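Local coordinates for uncharacterized protein (Bacillus subtilis, PDB 5DQV) that acts as a metal-dependent nucleotide pyrophosphohydrolase of the HD-domain family, holding a nickel ion in this crystal, at residues Asp14-Trp19 with Asn84-Phe89; Trp33-Arg38 with Leu62-Ile67. All coordinates share one frame; numbering follows the deposited sequence.

Contact 1: Asp14-Trp19 with Asn84-Phe89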
ATOM      1  N   ASP A  14     -27.643   0.272 -15.338  1.00 29.73           N
ATOM      2  CA  ASP A  14     -26.721   1.149 -16.068  1.00 29.97           C
ATOM      3  C   ASP A  14     -26.956   2.617 -15.643  1.00 27.55           C
ATOM      4  O   ASP A  14     -26.019   3.410 -15.551  1.00 26.95           O
ATOM      5  CB  ASP A  14     -26.870   1.005 -17.589  1.00 33.43           C
ATOM      6  CG  ASP A  14     -26.122  -0.195 -18.162  1.00 39.53           C
ATOM      7  OD1 ASP A  14     -25.073  -0.647 -17.635  1.00 44.86           O
ATOM      8  OD2 ASP A  14     -26.594  -0.692 -19.183  1.00 45.69           O
ATOM      9  N   GLN A  15     -28.212   2.975 -15.406  1.00 26.56           N
ATOM     10  CA  GLN A  15     -28.541   4.308 -14.918  1.00 25.45           C
ATOM     11  C   GLN A  15     -27.947   4.607 -13.581  1.00 22.70           C
ATOM     12  O   GLN A  15     -27.324   5.656 -13.356  1.00 20.72           O
ATOM     13  CB  GLN A  15     -30.060   4.474 -14.837  1.00 27.05           C
ATOM     14  CG  GLN A  15     -30.496   5.892 -14.546  1.00 29.27           C
ATOM     15  CD  GLN A  15     -31.164   6.570 -15.745  1.00 31.15           C
ATOM     16  OE1 GLN A  15     -32.039   6.004 -16.354  1.00 33.17           O
ATOM     17  NE2 GLN A  15     -30.754   7.767 -16.052  1.00 30.73           N
ATOM     18  N   ILE A  16     -28.077   3.634 -12.686  1.00 22.31           N
ATOM     19  CA  ILE A  16     -27.550   3.776 -11.326  1.00 20.88           C
ATOM     20  C   ILE A  16     -26.036   3.846 -11.383  1.00 21.09           C
ATOM     21  O   ILE A  16     -25.454   4.681 -10.711  1.00 20.47           O
ATOM     22  CB  ILE A  16     -28.030   2.661 -10.414  1.00 22.04           C
ATOM     23  CG1 ILE A  16     -29.539   2.774 -10.241  1.00 22.04           C
ATOM     24  CG2 ILE A  16     -27.306   2.714  -8.995  1.00 20.66           C
ATOM     25  CD1 ILE A  16     -30.220   1.485  -9.710  1.00 24.11           C
ATOM     26  N   ARG A  17     -25.420   3.022 -12.241  1.00 22.40           N
ATOM     27  CA  ARG A  17     -23.969   3.028 -12.387  1.00 23.25           C
ATOM     28  C   ARG A  17     -23.437   4.406 -12.767  1.00 21.51           C
ATOM     29  O   ARG A  17     -22.420   4.850 -12.240  1.00 21.44           O
ATOM     30  CB  ARG A  17     -23.492   2.014 -13.447  1.00 26.18           C
ATOM     31  CG  ARG A  17     -23.337   0.637 -12.993  1.00 27.39           C
ATOM     32  CD  ARG A  17     -22.910  -0.321 -14.107  1.00 31.27           C
ATOM     33  NE  ARG A  17     -23.003  -1.626 -13.497  1.00 34.78           N
ATOM     34  CZ  ARG A  17     -22.054  -2.175 -12.716  1.00 38.12           C
ATOM     35  NH1 ARG A  17     -20.880  -1.589 -12.531  1.00 36.97           N
ATOM     36  NH2 ARG A  17     -22.268  -3.351 -12.155  1.00 39.92           N
ATOM     37  N   THR A  18     -24.088   5.062 -13.725  1.00 22.46           N
ATOM     38  CA  THR A  18     -23.568   6.339 -14.245  1.00 22.23           C
ATOM     39  C   THR A  18     -23.752   7.404 -13.128  1.00 20.51           C
ATOM     40  O   THR A  18     -22.911   8.249 -12.933  1.00 20.95           O
ATOM     41  CB  THR A  18     -24.328   6.765 -15.504  1.00 25.43           C
ATOM     42  OG1 THR A  18     -24.215   5.751 -16.511  1.00 25.82           O
ATOM     43  CG2 THR A  18     -23.843   8.143 -16.055  1.00 25.30           C
ATOM     44  N   TRP A  19     -24.891   7.354 -12.438  1.00 18.67           N
ATOM     45  CA  TRP A  19     -25.173   8.254 -11.316  1.00 19.20           C
ATOM     46  C   TRP A  19     -24.110   8.166 -10.225  1.00 18.75           C
ATOM     47  O   TRP A  19     -23.523   9.176  -9.833  1.00 19.90           O
ATOM     48  CB  TRP A  19     -26.597   8.038 -10.760  1.00 16.97           C
ATOM     49  CG  TRP A  19     -26.876   8.639  -9.451  1.00 19.75           C
ATOM     50  CD1 TRP A  19     -26.673   9.933  -9.081  1.00 19.55           C
ATOM     51  CD2 TRP A  19     -27.403   7.964  -8.302  1.00 20.05           C
ATOM     52  NE1 TRP A  19     -27.076  10.129  -7.748  1.00 22.25           N
ATOM     53  CE2 TRP A  19     -27.509   8.930  -7.253  1.00 19.92           C
ATOM     54  CE3 TRP A  19     -27.790   6.632  -8.047  1.00 18.87           C
ATOM     55  CZ2 TRP A  19     -27.990   8.612  -6.001  1.00 21.90           C
ATOM     56  CZ3 TRP A  19     -28.264   6.328  -6.817  1.00 19.05           C
ATOM     57  CH2 TRP A  19     -28.370   7.319  -5.792  1.00 21.34           C
ATOM     58  N   ASN A  84     -34.802   8.783  -3.162  1.00 23.79           N
ATOM     59  CA  ASN A  84     -35.503   9.602  -4.168  1.00 24.45           C
ATOM     60  C   ASN A  84     -34.968   9.391  -5.571  1.00 23.59           C
ATOM     61  O   ASN A  84     -35.748   9.348  -6.547  1.00 24.37           O
ATOM     62  CB  ASN A  84     -35.462  11.074  -3.771  1.00 26.26           C
ATOM     63  CG  ASN A  84     -36.354  11.400  -2.558  1.00 29.76           C
ATOM     64  OD1 ASN A  84     -37.194  10.609  -2.179  1.00 34.19           O
ATOM     65  ND2 ASN A  84     -36.208  12.623  -2.003  1.00 30.76           N
ATOM     66  N   GLN A  85     -33.652   9.214  -5.689  1.00 22.46           N
ATOM     67  CA  GLN A  85     -33.036   9.045  -6.993  1.00 21.15           C
ATOM     68  C   GLN A  85     -33.378   7.693  -7.532  1.00 20.60           C
ATOM     69  O   GLN A  85     -33.682   7.530  -8.732  1.00 20.15           O
ATOM     70  CB  GLN A  85     -31.518   9.230  -6.890  1.00 20.94           C
ATOM     71  CG  GLN A  85     -30.778   9.433  -8.196  1.00 22.31           C
ATOM     72  CD  GLN A  85     -30.699  10.897  -8.641  1.00 27.32           C
ATOM     73  OE1 GLN A  85     -31.497  11.727  -8.196  1.00 27.41           O
ATOM     74  NE2 GLN A  85     -29.779  11.209  -9.558  1.00 25.97           N
ATOM     75  N   LEU A  86     -33.299   6.678  -6.671  1.00 19.45           N
ATOM     76  CA  LEU A  86     -33.724   5.327  -7.107  1.00 20.87           C
ATOM     77  C   LEU A  86     -35.150   5.319  -7.648  1.00 21.13           C
ATOM     78  O   LEU A  86     -35.430   4.715  -8.706  1.00 23.34           O
ATOM     79  CB  LEU A  86     -33.585   4.289  -5.961  1.00 20.09           C
ATOM     80  CG  LEU A  86     -32.161   4.016  -5.491  1.00 19.90           C
ATOM     81  CD1 LEU A  86     -32.202   3.125  -4.213  1.00 21.25           C
ATOM     82  CD2 LEU A  86     -31.370   3.384  -6.656  1.00 18.69           C
ATOM     83  N   VAL A  87     -36.069   5.940  -6.916  1.00 21.44           N
ATOM     84  CA  VAL A  87     -37.477   5.961  -7.304  1.00 22.84           C
ATOM     85  C   VAL A  87     -37.669   6.748  -8.622  1.00 23.94           C
ATOM     86  O   VAL A  87     -38.437   6.360  -9.486  1.00 25.51           O
ATOM     87  CB  VAL A  87     -38.366   6.533  -6.138  1.00 22.96           C
ATOM     88  CG1 VAL A  87     -39.783   6.914  -6.595  1.00 26.11           C
ATOM     89  CG2 VAL A  87     -38.419   5.499  -5.005  1.00 23.86           C
ATOM     90  N   THR A  88     -36.986   7.873  -8.748  1.00 23.69           N
ATOM     91  CA  THR A  88     -37.074   8.670  -9.956  1.00 25.41           C
ATOM     92  C   THR A  88     -36.578   7.862 -11.123  1.00 24.74           C
ATOM     93  O   THR A  88     -37.137   7.897 -12.226  1.00 28.44           O
ATOM     94  CB  THR A  88     -36.200   9.919  -9.803  1.00 26.60           C
ATOM     95  OG1 THR A  88     -36.705  10.697  -8.718  1.00 28.35           O
ATOM     96  CG2 THR A  88     -36.160  10.740 -11.105  1.00 28.74           C
ATOM     97  N   PHE A  89     -35.509   7.122 -10.896  1.00 24.12           N
ATOM     98  CA  PHE A  89     -34.957   6.258 -11.918  1.00 25.06           C
ATOM     99  C   PHE A  89     -35.830   5.055 -12.277  1.00 27.15           C
ATOM    100  O   PHE A  89     -35.492   4.305 -13.232  1.00 29.00           O
ATOM    101  CB  PHE A  89     -33.552   5.797 -11.550  1.00 23.75           C
ATOM    102  CG  PHE A  89     -32.470   6.854 -11.655  1.00 25.09           C
ATOM    103  CD1 PHE A  89     -32.602   7.996 -12.424  1.00 28.32           C
ATOM    104  CD2 PHE A  89     -31.250   6.624 -11.048  1.00 24.11           C
ATOM    105  CE1 PHE A  89     -31.546   8.922 -12.524  1.00 29.20           C
ATOM    106  CE2 PHE A  89     -30.224   7.507 -11.183  1.00 27.51           C
ATOM    107  CZ  PHE A  89     -30.366   8.657 -11.924  1.00 27.41           C
TER
HETATM  108  O   HOH W   1     -33.587   3.923 -15.245  1.00 27.40           O

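Contact 2: Trp33-Arg38 with Leu62-Ile67. With NI (nickel (II) ion), chain C.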
ATOM      1  N   TRP A  33     -14.989   4.955  -6.876  1.00 30.19           N
ATOM      2  CA  TRP A  33     -15.742   4.300  -7.896  1.00 29.08           C
ATOM      3  C   TRP A  33     -15.125   2.924  -8.158  1.00 27.69           C
ATOM      4  O   TRP A  33     -15.852   1.949  -8.342  1.00 25.81           O
ATOM      5  CB  TRP A  33     -15.888   5.158  -9.200  1.00 29.54           C
ATOM      6  CG  TRP A  33     -16.407   4.320 -10.298  1.00 30.09           C
ATOM      7  CD1 TRP A  33     -15.720   3.922 -11.402  1.00 34.61           C
ATOM      8  CD2 TRP A  33     -17.684   3.650 -10.364  1.00 30.06           C
ATOM      9  NE1 TRP A  33     -16.487   3.072 -12.168  1.00 33.82           N
ATOM     10  CE2 TRP A  33     -17.706   2.910 -11.568  1.00 33.07           C
ATOM     11  CE3 TRP A  33     -18.826   3.657  -9.562  1.00 27.89           C
ATOM     12  CZ2 TRP A  33     -18.812   2.137 -11.964  1.00 33.47           C
ATOM     13  CZ3 TRP A  33     -19.919   2.904  -9.950  1.00 28.73           C
ATOM     14  CH2 TRP A  33     -19.910   2.143 -11.133  1.00 31.67           C
ATOM     15  N   LEU A  34     -13.803   2.837  -8.142  1.00 29.35           N
ATOM     16  CA  LEU A  34     -13.138   1.565  -8.429  1.00 29.68           C
ATOM     17  C   LEU A  34     -13.549   0.477  -7.412  1.00 27.64           C
ATOM     18  O   LEU A  34     -13.863  -0.638  -7.802  1.00 26.45           O
ATOM     19  CB  LEU A  34     -11.631   1.749  -8.488  1.00 33.27           C
ATOM     20  CG  LEU A  34     -11.192   2.698  -9.638  1.00 36.68           C
ATOM     21  CD1 LEU A  34      -9.665   2.799  -9.758  1.00 39.61           C
ATOM     22  CD2 LEU A  34     -11.813   2.208 -10.937  1.00 37.29           C
ATOM     23  N   HIS A  35     -13.584   0.854  -6.133  1.00 26.33           N
ATOM     24  CA  HIS A  35     -14.024  -0.024  -5.054  1.00 25.50           C
ATOM     25  C   HIS A  35     -15.455  -0.472  -5.333  1.00 23.77           C
ATOM     26  O   HIS A  35     -15.766  -1.664  -5.314  1.00 22.39           O
ATOM     27  CB  HIS A  35     -13.911   0.698  -3.681  1.00 25.35           C
ATOM     28  CG  HIS A  35     -14.644  -0.007  -2.584  1.00 23.82           C
ATOM     29  ND1 HIS A  35     -14.255  -1.236  -2.108  1.00 24.21           N
ATOM     30  CD2 HIS A  35     -15.784   0.302  -1.928  1.00 23.66           C
ATOM     31  CE1 HIS A  35     -15.093  -1.623  -1.163  1.00 25.56           C
ATOM     32  NE2 HIS A  35     -16.033  -0.707  -1.040  1.00 21.33           N
ATOM     33  N   ILE A  36     -16.345   0.491  -5.601  1.00 22.96           N
ATOM     34  CA  ILE A  36     -17.739   0.168  -5.828  1.00 22.25           C
ATOM     35  C   ILE A  36     -17.903  -0.780  -7.017  1.00 22.49           C
ATOM     36  O   ILE A  36     -18.583  -1.765  -6.921  1.00 21.67           O
ATOM     37  CB  ILE A  36     -18.571   1.451  -5.993  1.00 23.70           C
ATOM     38  CG1 ILE A  36     -18.717   2.105  -4.612  1.00 25.70           C
ATOM     39  CG2 ILE A  36     -19.905   1.100  -6.632  1.00 22.51           C
ATOM     40  CD1 ILE A  36     -19.167   3.542  -4.735  1.00 31.63           C
ATOM     41  N   SER A  37     -17.184  -0.536  -8.112  1.00 24.08           N
ATOM     42  CA  SER A  37     -17.291  -1.409  -9.285  1.00 25.90           C
ATOM     43  C   SER A  37     -16.868  -2.837  -8.970  1.00 25.39           C
ATOM     44  O   SER A  37     -17.533  -3.824  -9.375  1.00 24.15           O
ATOM     45  CB  SER A  37     -16.490  -0.825 -10.461  1.00 28.78           C
ATOM     46  OG  SER A  37     -16.353  -1.791 -11.521  1.00 33.96           O
ATOM     47  N   ARG A  38     -15.777  -2.976  -8.213  1.00 24.84           N
ATOM     48  CA  ARG A  38     -15.294  -4.301  -7.839  1.00 23.88           C
ATOM     49  C   ARG A  38     -16.314  -4.997  -6.941  1.00 22.26           C
ATOM     50  O   ARG A  38     -16.590  -6.207  -7.080  1.00 21.03           O
ATOM     51  CB  ARG A  38     -13.912  -4.237  -7.125  1.00 25.37           C
ATOM     52  CG  ARG A  38     -12.756  -3.785  -7.984  1.00 26.80           C
ATOM     53  CD  ARG A  38     -11.399  -3.937  -7.300  1.00 26.42           C
ATOM     54  NE  ARG A  38     -11.354  -3.249  -6.012  1.00 23.07           N
ATOM     55  CZ  ARG A  38     -10.935  -2.023  -5.784  1.00 25.93           C
ATOM     56  NH1 ARG A  38     -10.574  -1.224  -6.759  1.00 32.77           N
ATOM     57  NH2 ARG A  38     -10.974  -1.551  -4.560  1.00 29.89           N
ATOM     58  N   LEU A  62     -24.054  -1.107  -5.586  1.00 20.34           N
ATOM     59  CA  LEU A  62     -23.684   0.158  -6.263  1.00 20.39           C
ATOM     60  C   LEU A  62     -23.830   1.350  -5.325  1.00 20.58           C
ATOM     61  O   LEU A  62     -22.996   2.241  -5.350  1.00 21.25           O
ATOM     62  CB  LEU A  62     -24.485   0.340  -7.514  1.00 20.26           C
ATOM     63  CG  LEU A  62     -24.097  -0.580  -8.682  1.00 20.53           C
ATOM     64  CD1 LEU A  62     -25.167  -0.500  -9.783  1.00 20.68           C
ATOM     65  CD2 LEU A  62     -22.650  -0.210  -9.218  1.00 21.99           C
ATOM     66  N   VAL A  63     -24.867   1.372  -4.480  1.00 21.00           N
ATOM     67  CA  VAL A  63     -25.103   2.558  -3.616  1.00 21.52           C
ATOM     68  C   VAL A  63     -24.635   2.396  -2.190  1.00 23.71           C
ATOM     69  O   VAL A  63     -24.797   3.328  -1.393  1.00 24.53           O
ATOM     70  CB  VAL A  63     -26.594   3.019  -3.657  1.00 21.70           C
ATOM     71  CG1 VAL A  63     -27.030   3.283  -5.150  1.00 20.78           C
ATOM     72  CG2 VAL A  63     -27.527   1.940  -2.967  1.00 19.00           C
ATOM     73  N   HIS A  64     -23.967   1.271  -1.889  1.00 24.35           N
ATOM     74  CA  HIS A  64     -23.682   0.877  -0.497  1.00 25.90           C
ATOM     75  C   HIS A  64     -22.844   1.923   0.241  1.00 27.50           C
ATOM     76  O   HIS A  64     -23.001   2.073   1.457  1.00 30.55           O
ATOM     77  CB  HIS A  64     -23.056  -0.560  -0.428  1.00 25.62           C
ATOM     78  CG  HIS A  64     -21.556  -0.620  -0.507  1.00 26.15           C
ATOM     79  ND1 HIS A  64     -20.872  -0.713  -1.700  1.00 26.18           N
ATOM     80  CD2 HIS A  64     -20.606  -0.657   0.472  1.00 27.85           C
ATOM     81  CE1 HIS A  64     -19.566  -0.733  -1.469  1.00 28.58           C
ATOM     82  NE2 HIS A  64     -19.375  -0.699  -0.153  1.00 28.55           N
ATOM     83  N   ASP A  65     -22.026   2.683  -0.485  1.00 26.03           N
ATOM     84  CA  ASP A  65     -21.092   3.641   0.117  1.00 28.22           C
ATOM     85  C   ASP A  65     -21.590   5.087   0.152  1.00 27.56           C
ATOM     86  O   ASP A  65     -20.886   5.958   0.723  1.00 28.89           O
ATOM     87  CB  ASP A  65     -19.819   3.769  -0.765  1.00 29.57           C
ATOM     88  CG  ASP A  65     -18.672   2.913  -0.322  1.00 36.16           C
ATOM     89  OD1 ASP A  65     -18.813   1.990   0.545  1.00 40.33           O
ATOM     90  OD2 ASP A  65     -17.587   3.175  -0.918  1.00 40.87           O
ATOM     91  N   LEU A  66     -22.699   5.394  -0.527  1.00 24.92           N
ATOM     92  CA  LEU A  66     -23.005   6.783  -0.856  1.00 25.46           C
ATOM     93  C   LEU A  66     -23.364   7.536   0.439  1.00 25.13           C
ATOM     94  O   LEU A  66     -23.212   8.736   0.490  1.00 24.90           O
ATOM     95  CB  LEU A  66     -24.148   6.906  -1.851  1.00 24.09           C
ATOM     96  CG  LEU A  66     -23.927   6.445  -3.304  1.00 24.91           C
ATOM     97  CD1 LEU A  66     -25.200   6.675  -4.040  1.00 26.05           C
ATOM     98  CD2 LEU A  66     -22.756   7.204  -3.953  1.00 29.23           C
ATOM     99  N   ILE A  67     -23.849   6.801   1.429  1.00 24.19           N
ATOM    100  CA  ILE A  67     -24.250   7.375   2.711  1.00 26.70           C
ATOM    101  C   ILE A  67     -23.218   7.216   3.825  1.00 29.04           C
ATOM    102  O   ILE A  67     -23.469   7.604   4.958  1.00 29.27           O
ATOM    103  CB  ILE A  67     -25.603   6.816   3.171  1.00 26.22           C
ATOM    104  CG1 ILE A  67     -25.536   5.329   3.568  1.00 28.18           C
ATOM    105  CG2 ILE A  67     -26.631   6.988   2.064  1.00 22.78           C
ATOM    106  CD1 ILE A  67     -26.808   4.839   4.369  1.00 26.99           C
TER
HETATM  107 NI    NI C 301     -17.509  -0.514   0.534  1.00 29.58          NI

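Contact 1: Asp14-Trp19 with Asn84-Phe89
Gln15 and Phe89 illustrate how a glutamine can serve as both an apolar and a polar residue in one contact. Gln15 CG stands anti to the backbone N (chi1 -171°), which places it over the centre of the Phe89 ring in a CH-pi contact, 3.5 Å from the centroid and nearly on the ring normal. The same device recurs one turn further along, with the roles exchanged between helices: Gln85 CG lies over the indole face of Trp19, 3.4 Å from Trp19 CE2, and Gln85 NE2 lies over the indole too, 3.4 Å from Trp19 CD1. Between these two pairs Phe89 turns its edge toward the face of Trp19 in an offset edge-to-face pair, with the planes at 81°. Trp19 CB sits in the plane of the Phe89 ring at its rim, 3.7 Å from Phe89 CE2. The tight packing is thus at the rings. The buried side is aliphatic: Ile16 CD1 meets Leu86 CD2 at 3.8 Å, the two side chains crossing at about a right angle, while Thr59, Leu62 and Val63 of helix 54-63 also pack on Ile16. The outer side is looser and polar. A water donates to Gln15 OE1 and to Phe89 O, at 2.8 Å from each, and so bridges helix 8-24 to the chain just past helix 79-88. Thus two roughly antiparallel helices, 143° between the directions of the short segments, are joined mainly by carbon contacts. The methylenes of both glutamines shield aromatic faces, while Gln15 OE1 reaches Phe89 O through a water.

Contact 2: Trp33-Arg38 with Leu62-Ile67
His35 and His64 reach one nickel ion from quite different first torsions. His35 extends from helix 33-50 with CG anti to the backbone N (chi1 166°), whereas His64 puts CG in the crowded position between backbone N and carbonyl carbon (chi1 90°). Both rings arrive rim first, with planes at 62°, and each presents NE2 to the metal: His35 NE2 lies 2.2 Å from the nickel and His64 NE2 2.0 Å. The two nitrogens, both metal ligands, stay 3.5 Å apart. The far sides of the rings make hydrogen bonds, His35 ND1 to Asp133 and His64 ND1 to the carbonyl of Ala61, so second-shell acceptors probably help set how each ring is rotated. Asp65 lies within the type I turn from Val63 to Leu66; its OD1 stays 2.8 Å from the nickel, well beyond the histidine distances, and Asp65 OD2 sits beside the edge of the His35 ring, 3.5 Å from His35 CD2. Next to the site Ile36 slides past Asp65 in the opposite direction and lays CG2 against Leu62, 3.5 Å from Leu62 O and 4.0 Å from Leu62 CD2. Trp33 CH2 extends the apolar layer to the same Leu62 methyl. His35, His64 and Asp65, with Asp130 from helix 121-132, form the H...HD...D signature of the HD domain. The two histidines and the Asp130 carboxylate bind the metal, and the hydrogen bonds at ND1 probably help hold the rings in place for it, consistent with the metal dependence of this pyrophosphohydrolase.

Overall arrangement
Contact 1 and contact 2 both join helices, one near the surface and one in the core. The centre of contact 1 lies about 20 Å from the centre of the chain, and this partly buried contact links helix 8-24 to helix 79-88; the centre of contact 2 lies about 7 Å from the centre of the chain, and this buried contact joins helix 33-50 to the end of helix 54-63 and the turn after it. Contact 2 is nested in sequence inside the loop that contact 1 closes. The two meet at Trp19, among other places: Trp19 CZ3 packs 3.7 Å from Val63 CG1. Outside, carbon packing is finished by water; inside, apolar packing adjoins a metal and its ligands.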